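Long-range contacts in cyclase (PDB 3TFZ), which probably cyclises and aromatises the first ring of a polyketide chain in the R1128 pathway, as an aromatase/cyclase of the Bet v 1-like superfamily: residues 10-15 / 105-110; 38-43 / 50-55; 64-69 / 82-87. One frame throughout, in Å; residues are numbered along the deposited sequence.

Contact 1: 10-15 / 105-110; sequences TVTVAA and RTQLVL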
loop_
_atom_site.group_PDB
_atom_site.type_symbol
_atom_site.label_atom_id
_atom_site.label_comp_id
_atom_site.label_asym_id
_atom_site.label_seq_id
_atom_site.Cartn_x
_atom_site.Cartn_y
_atom_site.Cartn_z
ATOM N N THR A 10 -2.172 -0.680 -0.551
ATOM C CA THR A 10 -2.374 -0.276 -1.928
ATOM C C THR A 10 -2.097 -1.433 -2.869
ATOM O O THR A 10 -1.383 -2.371 -2.490
ATOM C CB THR A 10 -1.537 1.053 -2.294
ATOM O OG1 THR A 10 -1.958 1.597 -3.515
ATOM C CG2 THR A 10 0.036 0.873 -2.273
ATOM N N VAL A 11 -2.631 -1.292 -4.089
ATOM C CA VAL A 11 -2.454 -2.193 -5.261
ATOM C C VAL A 11 -2.596 -1.299 -6.514
ATOM O O VAL A 11 -3.218 -0.209 -6.435
ATOM C CB VAL A 11 -3.552 -3.254 -5.067
ATOM C CG1 VAL A 11 -4.998 -3.018 -5.705
ATOM C CG2 VAL A 11 -3.062 -4.622 -4.500
ATOM N N THR A 12 -1.933 -1.700 -7.619
ATOM C CA THR A 12 -1.918 -1.032 -8.904
ATOM C C THR A 12 -2.885 -1.834 -9.704
ATOM O O THR A 12 -2.675 -3.032 -9.846
ATOM C CB THR A 12 -0.495 -1.086 -9.533
ATOM O OG1 THR A 12 0.377 -0.275 -8.772
ATOM C CG2 THR A 12 -0.472 -0.451 -10.883
ATOM N N VAL A 13 -3.950 -1.214 -10.229
ATOM C CA VAL A 13 -5.007 -1.924 -11.019
ATOM C C VAL A 13 -4.787 -1.721 -12.526
ATOM O O VAL A 13 -4.611 -0.575 -13.006
ATOM C CB VAL A 13 -6.400 -1.481 -10.617
ATOM C CG1 VAL A 13 -7.574 -2.349 -11.338
ATOM C CG2 VAL A 13 -6.559 -1.608 -9.052
ATOM N N ALA A 14 -4.709 -2.818 -13.300
ATOM C CA ALA A 14 -4.473 -2.615 -14.729
ATOM C C ALA A 14 -5.853 -2.283 -15.362
ATOM O O ALA A 14 -6.370 -3.089 -16.106
ATOM C CB ALA A 14 -3.827 -3.885 -15.382
ATOM N N ALA A 15 -6.481 -1.155 -14.989
ATOM C CA ALA A 15 -7.771 -0.661 -15.581
ATOM C C ALA A 15 -7.777 0.845 -15.431
ATOM O O ALA A 15 -7.158 1.371 -14.473
ATOM C CB ALA A 15 -9.019 -1.251 -14.843
ATOM N N ARG A 105 -3.859 2.583 -16.169
ATOM C CA ARG A 105 -3.563 2.036 -14.847
ATOM C C ARG A 105 -3.994 2.960 -13.763
ATOM O O ARG A 105 -4.081 4.164 -13.990
ATOM C CB ARG A 105 -2.103 1.660 -14.667
ATOM C CG ARG A 105 -1.631 0.683 -15.726
ATOM C CD ARG A 105 -0.137 0.439 -15.516
ATOM N NE ARG A 105 0.658 1.622 -15.816
ATOM C CZ ARG A 105 1.860 1.832 -15.290
ATOM N NH1 ARG A 105 2.346 0.962 -14.404
ATOM N NH2 ARG A 105 2.531 2.943 -15.591
ATOM N N THR A 106 -4.323 2.388 -12.594
ATOM C CA THR A 106 -4.891 3.177 -11.518
ATOM C C THR A 106 -4.135 2.715 -10.284
ATOM O O THR A 106 -3.976 1.548 -10.056
ATOM C CB THR A 106 -6.406 2.823 -11.382
ATOM O OG1 THR A 106 -7.085 3.186 -12.541
ATOM C CG2 THR A 106 -7.149 3.495 -10.256
ATOM N N GLN A 107 -3.724 3.634 -9.432
ATOM C CA GLN A 107 -3.270 3.263 -8.094
ATOM C C GLN A 107 -4.520 3.221 -7.160
ATOM O O GLN A 107 -5.271 4.205 -7.054
ATOM C CB GLN A 107 -2.287 4.323 -7.587
ATOM C CG GLN A 107 -1.450 3.947 -6.324
ATOM C CD GLN A 107 -0.395 2.955 -6.653
ATOM O OE1 GLN A 107 0.471 3.171 -7.500
ATOM N NE2 GLN A 107 -0.453 1.822 -5.988
ATOM N N LEU A 108 -4.697 2.105 -6.461
ATOM C CA LEU A 108 -5.863 1.901 -5.596
ATOM C C LEU A 108 -5.407 1.850 -4.094
ATOM O O LEU A 108 -4.582 1.039 -3.700
ATOM C CB LEU A 108 -6.687 0.614 -6.002
ATOM C CG LEU A 108 -7.956 0.414 -5.141
ATOM C CD1 LEU A 108 -9.025 1.586 -5.304
ATOM C CD2 LEU A 108 -8.645 -0.882 -5.500
ATOM N N VAL A 109 -5.977 2.734 -3.294
ATOM C CA VAL A 109 -5.703 2.837 -1.904
ATOM C C VAL A 109 -6.950 2.677 -0.985
ATOM O O VAL A 109 -8.021 3.223 -1.234
ATOM C CB VAL A 109 -4.998 4.194 -1.590
ATOM C CG1 VAL A 109 -4.603 4.290 -0.059
ATOM C CG2 VAL A 109 -3.738 4.328 -2.455
ATOM N N LEU A 110 -6.715 1.950 0.118
ATOM C CA LEU A 110 -7.701 1.691 1.161
ATOM C C LEU A 110 -6.977 1.999 2.534
ATOM O O LEU A 110 -5.941 1.424 2.794
ATOM C CB LEU A 110 -8.210 0.255 1.094
ATOM C CG LEU A 110 -9.196 -0.130 2.193
ATOM C CD1 LEU A 110 -10.384 0.804 2.219
ATOM C CD2 LEU A 110 -9.682 -1.555 1.982
#
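T10 and Q107 meet nearly at right angles on one face of an antiparallel strand pair. The OG1 of T10 stands anti to its own backbone N (chi1 -167°), which swings the hydroxyl across to the neighbouring strand. There it donates to L108 O at 2.7 Å, from well above the carbonyl plane, while V11 N approaches the same oxygen within that plane, so L108 O is held twice. The Q107 side chain starts anti to its backbone N and bends at chi2 (73°), folding the amide back over the strands; NE2 then donates to T10 OG1 at 2.9 Å, with the hydroxyl close to the amide plane. T10 OG1 is therefore both donor and acceptor. T12, crossing Q107 obliquely, directs its OG1 mainly to R97 of the second subunit, which also binds Q107 OE1, and E8 of that subunit bonds to both T12 OG1 and Q107 NE2.

The other face is mostly apolar, T106 being its polar member. V11 and L108 lie side by side and point the same way, as do V13 and L108, with V13 CG2 at 3.8 Å from L108 CB. Helices 17-25 and 131-164 pack on these residues, V20 against V13 and V153 against L108. Beneath the side chains the ladder is regular: V13 N bonds to T106 O at 2.8 Å, nearly along the C=O axis. Past the strand end, an inverse gamma turn centred on A14 brings A15 O to T106 OG1 at 2.7 Å, in the carbonyl plane.

A polar face turned to a second subunit and a largely apolar face turned to helices 17-25 and 131-164 suit this edge of the helix-grip fold, where the first and last strands of the Bet v 1-like sheet pair.

Contact 2: 38-43 / 50-55; sequences EKVEIL and QVVRLH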
loop_
_atom_site.group_PDB
_atom_site.type_symbol
_atom_site.label_atom_id
_atom_site.label_comp_id
_atom_site.label_asym_id
_atom_site.label_seq_id
_atom_site.Cartn_x
_atom_site.Cartn_y
_atom_site.Cartn_z
ATOM N N GLU A 38 -21.175 -11.585 2.358
ATOM C CA GLU A 38 -22.316 -12.474 2.075
ATOM C C GLU A 38 -23.607 -11.745 1.629
ATOM O O GLU A 38 -24.477 -12.303 0.976
ATOM C CB GLU A 38 -22.653 -13.335 3.310
ATOM C CG GLU A 38 -21.510 -14.244 3.790
ATOM C CD GLU A 38 -20.983 -15.209 2.707
ATOM O OE1 GLU A 38 -21.684 -16.229 2.427
ATOM O OE2 GLU A 38 -19.879 -14.947 2.117
ATOM N N LYS A 39 -23.740 -10.492 2.007
ATOM C CA LYS A 39 -25.014 -9.800 1.874
ATOM C C LYS A 39 -24.755 -8.335 2.061
ATOM O O LYS A 39 -23.985 -7.922 2.928
ATOM C CB LYS A 39 -26.052 -10.306 2.894
ATOM C CG LYS A 39 -27.491 -9.933 2.592
ATOM C CD LYS A 39 -28.478 -10.260 3.730
ATOM C CE LYS A 39 -29.955 -10.071 3.208
ATOM N NZ LYS A 39 -31.110 -10.267 4.242
ATOM N N VAL A 40 -25.377 -7.559 1.208
ATOM C CA VAL A 40 -25.353 -6.128 1.276
ATOM C C VAL A 40 -26.813 -5.663 1.288
ATOM O O VAL A 40 -27.657 -6.209 0.540
ATOM C CB VAL A 40 -24.750 -5.491 -0.012
ATOM C CG1 VAL A 40 -24.759 -3.971 0.079
ATOM C CG2 VAL A 40 -23.364 -5.959 -0.261
ATOM N N GLU A 41 -27.080 -4.581 2.013
ATOM C CA GLU A 41 -28.375 -4.008 2.001
ATOM C C GLU A 41 -28.356 -2.491 2.128
ATOM O O GLU A 41 -27.730 -1.999 3.040
ATOM C CB GLU A 41 -29.041 -4.609 3.193
ATOM C CG GLU A 41 -30.452 -4.326 3.383
ATOM C CD GLU A 41 -30.849 -4.952 4.707
ATOM O OE1 GLU A 41 -31.966 -4.528 5.228
ATOM O OE2 GLU A 41 -29.969 -5.835 5.183
ATOM N N ILE A 42 -29.125 -1.775 1.282
ATOM C CA ILE A 42 -29.067 -0.335 1.238
ATOM C C ILE A 42 -30.111 0.160 2.117
ATOM O O ILE A 42 -31.291 -0.099 1.917
ATOM C CB ILE A 42 -29.176 0.254 -0.193
ATOM C CG1 ILE A 42 -27.940 -0.183 -1.046
ATOM C CG2 ILE A 42 -29.150 1.748 -0.164
ATOM C CD1 ILE A 42 -27.947 0.346 -2.533
ATOM N N LEU A 43 -29.718 0.910 3.131
ATOM C CA LEU A 43 -30.734 1.426 4.064
ATOM C C LEU A 43 -31.172 2.834 3.685
ATOM O O LEU A 43 -32.315 3.252 3.953
ATOM C CB LEU A 43 -30.199 1.371 5.511
ATOM C CG LEU A 43 -30.230 0.252 6.604
ATOM C CD1 LEU A 43 -30.664 -1.181 6.209
ATOM C CD2 LEU A 43 -28.936 0.273 7.381
ATOM N N GLN A 50 -24.420 6.749 0.526
ATOM C CA GLN A 50 -25.113 5.492 0.729
ATOM C C GLN A 50 -24.915 5.061 2.204
ATOM O O GLN A 50 -23.797 5.099 2.724
ATOM C CB GLN A 50 -24.448 4.365 -0.079
ATOM C CG GLN A 50 -24.666 4.384 -1.574
ATOM C CD GLN A 50 -23.620 3.641 -2.319
ATOM O OE1 GLN A 50 -22.615 3.247 -1.708
ATOM N NE2 GLN A 50 -23.824 3.426 -3.659
ATOM N N VAL A 51 -26.008 4.654 2.872
ATOM C CA VAL A 51 -25.877 3.972 4.139
ATOM C C VAL A 51 -26.223 2.509 3.889
ATOM O O VAL A 51 -27.282 2.142 3.315
ATOM C CB VAL A 51 -26.751 4.599 5.292
ATOM C CG1 VAL A 51 -26.504 3.888 6.646
ATOM C CG2 VAL A 51 -26.499 6.075 5.441
ATOM N N VAL A 52 -25.384 1.646 4.429
ATOM C CA VAL A 52 -25.376 0.285 3.910
ATOM C C VAL A 52 -25.147 -0.703 5.044
ATOM O O VAL A 52 -24.214 -0.591 5.828
ATOM C CB VAL A 52 -24.363 0.156 2.631
ATOM C CG1 VAL A 52 -23.144 -0.518 3.002
ATOM C CG2 VAL A 52 -24.924 -0.626 1.562
ATOM N N ARG A 53 -26.024 -1.681 5.106
ATOM C CA ARG A 53 -25.870 -2.808 6.004
ATOM C C ARG A 53 -25.116 -4.016 5.352
ATOM O O ARG A 53 -25.434 -4.405 4.281
ATOM C CB ARG A 53 -27.241 -3.189 6.504
ATOM C CG ARG A 53 -27.276 -4.449 7.235
ATOM C CD ARG A 53 -26.185 -4.425 8.169
ATOM N NE ARG A 53 -26.500 -5.132 9.418
ATOM C CZ ARG A 53 -27.547 -4.869 10.172
ATOM N NH1 ARG A 53 -28.442 -4.009 9.693
ATOM N NH2 ARG A 53 -27.723 -5.524 11.341
ATOM N N LEU A 54 -24.082 -4.546 6.019
ATOM C CA LEU A 54 -23.174 -5.554 5.428
ATOM C C LEU A 54 -23.058 -6.773 6.317
ATOM O O LEU A 54 -22.816 -6.660 7.477
ATOM C CB LEU A 54 -21.788 -4.940 5.172
ATOM C CG LEU A 54 -21.692 -3.859 4.063
ATOM C CD1 LEU A 54 -20.692 -2.752 4.312
ATOM C CD2 LEU A 54 -21.382 -4.518 2.735
ATOM N N HIS A 55 -23.186 -7.946 5.746
ATOM C CA HIS A 55 -22.856 -9.273 6.393
ATOM C C HIS A 55 -21.571 -9.785 5.740
ATOM O O HIS A 55 -21.536 -9.988 4.545
ATOM C CB HIS A 55 -24.035 -10.333 6.285
ATOM C CG HIS A 55 -25.318 -9.844 6.886
ATOM N ND1 HIS A 55 -26.012 -8.752 6.375
ATOM C CD2 HIS A 55 -25.957 -10.202 8.030
ATOM C CE1 HIS A 55 -27.041 -8.495 7.173
ATOM N NE2 HIS A 55 -27.046 -9.372 8.166
#
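H55 O is gripped by two backbone N-H groups. E38 N donates at 2.7 Å in the carbonyl plane, and K39 N adds a weak bond of 3.4 Å. With E38 and K39 both facing H55, this is a classic beta bulge. H55 N returns an almost straight bond to K39 O (173° at the hydrogen).

K39 runs alongside the imidazole: CG is anti to the backbone N and the chain stays extended, so that CB and CD line the ring at ND1, the former at 3.8 Å. ND1 is buried and has no partner in the model. E41 OE2 lies at the ring's edge, near its plane.

The segments form the hairpin of strands 37-46 and 49-58, the outer end of the sheet in this helix-grip protein, and their side chains alternate between two unlike faces. On the one carrying V40, I42, V52 and L54, V52 CG2 touches both V40 CG1 (3.7 Å) and I42 CG1 (4.0 Å), each neighbour crossing it obliquely. L54 CD2 reaches V40 CG2 side by side. V40 packs on Y30 and A31 of helix 30-33, I42 and V52 on the loop residues L28 and V27, and L54 lies beside a bound CXS.

On the opposite face E41 and R53 point the same way with carboxylate and guanidinium planes nearly parallel, yet their charged ends stay apart, OE2 to NH1 being 5.1 Å. It is the aliphatic CG of R53 that E41 OE2 touches, while bends at chi2 and chi3 carry R53 NE to T64 OG1. Both methyls of L43 rest on R53 CB.

Contact 3: 64-69 / 82-87; sequences TWTSRR and QLETAP. With CXS (3-cyclohexyl-1-propylsulfonic acid), chain H.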
loop_
_atom_site.group_PDB
_atom_site.type_symbol
_atom_site.label_atom_id
_atom_site.label_comp_id
_atom_site.label_asym_id
_atom_site.label_seq_id
_atom_site.Cartn_x
_atom_site.Cartn_y
_atom_site.Cartn_z
ATOM N N THR A 64 -21.698 -8.406 11.332
ATOM C CA THR A 64 -22.638 -7.506 10.789
ATOM C C THR A 64 -22.177 -6.073 11.133
ATOM O O THR A 64 -21.775 -5.815 12.237
ATOM C CB THR A 64 -24.072 -7.885 11.209
ATOM O OG1 THR A 64 -24.952 -7.263 10.309
ATOM C CG2 THR A 64 -24.419 -7.361 12.551
ATOM N N TRP A 65 -22.193 -5.167 10.157
ATOM C CA TRP A 65 -22.017 -3.766 10.442
ATOM C C TRP A 65 -22.749 -2.908 9.430
ATOM O O TRP A 65 -23.239 -3.373 8.383
ATOM C CB TRP A 65 -20.506 -3.355 10.557
ATOM C CG TRP A 65 -19.713 -3.571 9.345
ATOM C CD1 TRP A 65 -19.769 -2.838 8.172
ATOM C CD2 TRP A 65 -18.765 -4.647 9.106
ATOM N NE1 TRP A 65 -18.908 -3.388 7.222
ATOM C CE2 TRP A 65 -18.286 -4.489 7.752
ATOM C CE3 TRP A 65 -18.275 -5.717 9.894
ATOM C CZ2 TRP A 65 -17.282 -5.300 7.209
ATOM C CZ3 TRP A 65 -17.309 -6.570 9.325
ATOM C CH2 TRP A 65 -16.813 -6.351 8.002
ATOM N N THR A 66 -22.803 -1.625 9.770
ATOM C CA THR A 66 -23.466 -0.581 9.012
ATOM C C THR A 66 -22.467 0.547 8.732
ATOM O O THR A 66 -21.945 1.069 9.655
ATOM C CB THR A 66 -24.628 -0.022 9.856
ATOM O OG1 THR A 66 -25.701 -0.935 9.773
ATOM C CG2 THR A 66 -25.125 1.298 9.320
ATOM N N SER A 67 -22.248 0.921 7.468
ATOM C CA SER A 67 -21.469 2.125 7.201
ATOM C C SER A 67 -22.137 3.152 6.404
ATOM O O SER A 67 -22.969 2.854 5.495
ATOM C CB SER A 67 -20.148 1.840 6.469
ATOM O OG SER A 67 -20.495 0.989 5.457
ATOM N N ARG A 68 -21.738 4.389 6.735
ATOM C CA ARG A 68 -22.072 5.556 5.929
ATOM C C ARG A 68 -20.929 5.777 4.972
ATOM O O ARG A 68 -19.784 5.984 5.399
ATOM C CB ARG A 68 -22.363 6.773 6.747
ATOM C CG ARG A 68 -22.760 7.975 5.832
ATOM C CD ARG A 68 -22.914 9.324 6.609
ATOM N NE ARG A 68 -24.304 9.358 7.078
ATOM C CZ ARG A 68 -25.304 9.884 6.356
ATOM N NH1 ARG A 68 -25.023 10.488 5.177
ATOM N NH2 ARG A 68 -26.565 9.852 6.818
ATOM N N ARG A 69 -21.231 5.619 3.671
ATOM C CA ARG A 69 -20.258 5.920 2.551
ATOM C C ARG A 69 -20.561 7.248 1.913
ATOM O O ARG A 69 -21.697 7.452 1.442
ATOM C CB ARG A 69 -20.269 4.839 1.462
ATOM C CG ARG A 69 -19.893 3.411 2.061
ATOM C CD ARG A 69 -20.541 2.257 1.270
ATOM N NE ARG A 69 -20.620 2.384 -0.243
ATOM C CZ ARG A 69 -19.651 2.031 -1.096
ATOM N NH1 ARG A 69 -18.498 1.525 -0.634
ATOM N NH2 ARG A 69 -19.841 2.175 -2.414
ATOM N N GLN A 82 -18.264 3.502 10.031
ATOM C CA GLN A 82 -19.190 2.469 10.482
ATOM C C GLN A 82 -20.071 3.036 11.629
ATOM O O GLN A 82 -19.509 3.567 12.546
ATOM C CB GLN A 82 -18.387 1.230 10.920
ATOM C CG GLN A 82 -17.806 0.590 9.725
ATOM C CD GLN A 82 -17.323 -0.811 10.028
ATOM O OE1 GLN A 82 -17.320 -1.274 11.204
ATOM N NE2 GLN A 82 -16.921 -1.507 8.978
ATOM N N LEU A 83 -21.400 2.968 11.498
ATOM C CA LEU A 83 -22.407 3.490 12.456
ATOM C C LEU A 83 -22.841 2.419 13.452
ATOM O O LEU A 83 -23.450 2.722 14.471
ATOM C CB LEU A 83 -23.661 4.012 11.733
ATOM C CG LEU A 83 -23.391 5.091 10.670
ATOM C CD1 LEU A 83 -24.718 5.622 10.089
ATOM C CD2 LEU A 83 -22.416 6.247 11.200
ATOM N N GLU A 84 -22.616 1.164 13.080
ATOM C CA GLU A 84 -22.815 0.029 13.940
ATOM C C GLU A 84 -21.622 -0.863 13.565
ATOM O O GLU A 84 -21.256 -0.910 12.422
ATOM C CB GLU A 84 -24.266 -0.580 13.778
ATOM C CG GLU A 84 -25.339 0.282 14.656
ATOM C CD GLU A 84 -26.783 0.106 14.255
ATOM O OE1 GLU A 84 -27.277 0.811 13.334
ATOM O OE2 GLU A 84 -27.449 -0.736 14.882
ATOM N N THR A 85 -20.987 -1.491 14.544
ATOM C CA THR A 85 -19.711 -2.156 14.301
ATOM C C THR A 85 -19.770 -3.604 14.866
ATOM O O THR A 85 -20.810 -4.061 15.255
ATOM C CB THR A 85 -18.521 -1.346 14.901
ATOM O OG1 THR A 85 -18.634 -1.306 16.322
ATOM C CG2 THR A 85 -18.563 0.085 14.475
ATOM N N ALA A 86 -18.715 -4.366 14.726
ATOM C CA ALA A 86 -18.665 -5.702 15.327
ATOM C C ALA A 86 -18.323 -5.518 16.801
ATOM O O ALA A 86 -17.741 -4.485 17.156
ATOM C CB ALA A 86 -17.533 -6.531 14.632
ATOM N N PRO A 87 -18.667 -6.503 17.664
ATOM C CA PRO A 87 -18.464 -6.324 19.170
ATOM C C PRO A 87 -17.077 -5.835 19.675
ATOM O O PRO A 87 -17.039 -5.091 20.619
ATOM C CB PRO A 87 -18.830 -7.684 19.794
ATOM C CG PRO A 87 -19.782 -8.300 18.718
ATOM C CD PRO A 87 -19.324 -7.775 17.325
HETATM S S CXS H . -17.154 -0.500 5.090
HETATM O O1 CXS H . -17.230 -0.431 6.562
HETATM O O2 CXS H . -17.800 0.677 4.419
HETATM O O3 CXS H . -17.828 -1.764 4.735
HETATM C C1 CXS H . -15.625 -0.680 4.386
HETATM C C2 CXS H . -14.873 -1.852 4.946
HETATM C C3 CXS H . -13.498 -1.477 5.388
HETATM N N CXS H . -12.732 -2.706 5.603
HETATM C C4 CXS H . -13.098 -3.679 6.643
HETATM C C5 CXS H . -14.030 -3.151 7.713
HETATM C C6 CXS H . -13.445 -3.459 9.109
HETATM C C7 CXS H . -13.305 -4.933 9.455
HETATM C C8 CXS H . -12.514 -5.477 8.276
HETATM C C9 CXS H . -11.938 -4.294 7.457
#
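One face of the W65 indole carries the amide of Q82: NE2 sits 3.1 Å above the ring plane, displaced toward the rim and nearest CD1, and the two planes are tilted by 22°. The ring edge points elsewhere, its NE1 donating to O3 of the bound CXS at 3.2 Å. W65 takes the crowded first torsion, CG between N and the carbonyl carbon (chi1 61°), while Q82 crosses it obliquely on an extended chain.

NE1 and NE2 are both donors and do not bond each other; each takes a different sulfonate oxygen. Q82 NE2 reaches CXS O1 at 2.7 Å in a nearly straight bond, and the S67 hydroxyl, also in the crowded position, bonds to O2 at 2.9 Å. H112 adds another bond to the ligand, whose ring carbon C5 rests near W65 CZ2. CXS probably comes from the crystallisation liquor, but W65, S67 and Q82 line the pocket in which it sits, consistent with the place where Bet v 1-like helix-grip proteins bind their ligands.

Behind this polar cluster the backbones are joined by a classic beta bulge, in which L83 and E84 both face T66. T66 O accepts L83 N at 2.7 Å, in its carbonyl plane, and E84 N weakly at 3.5 Å. T66 N answers with a straight bond to E84 O, though coming from above that carbonyl plane. The extra residue shifts the register by one, so Q82 pairs with S67 and both turn to the ligand, whereas T66 and E84 put their side chains on the other face, CB against CB.

How the contacts relate
Contact 1 is the buried one, at the far end of the sheet from contact 2; their centres lie 24 Å apart. Contacts 2 and 3 adjoin, 9 Å between centres, because strands 49-58 and 61-72 are neighbours: L54 N and W65 O, and Q50 OE1 and R69 NE, are probably hydrogen-bonded. Contact 2 is a surface hairpin and contact 3 partly buried; both contain classic bulges, whereas the ladder of contact 1 is regular. Their polar groups serve different ends: a subunit interface in contact 1, a ligand in contact 3, and in contact 2 charged chains running alongside one another without a salt bridge between E41 and R53. Contacts 2 and 3 are nested within the loop that contact 1 closes.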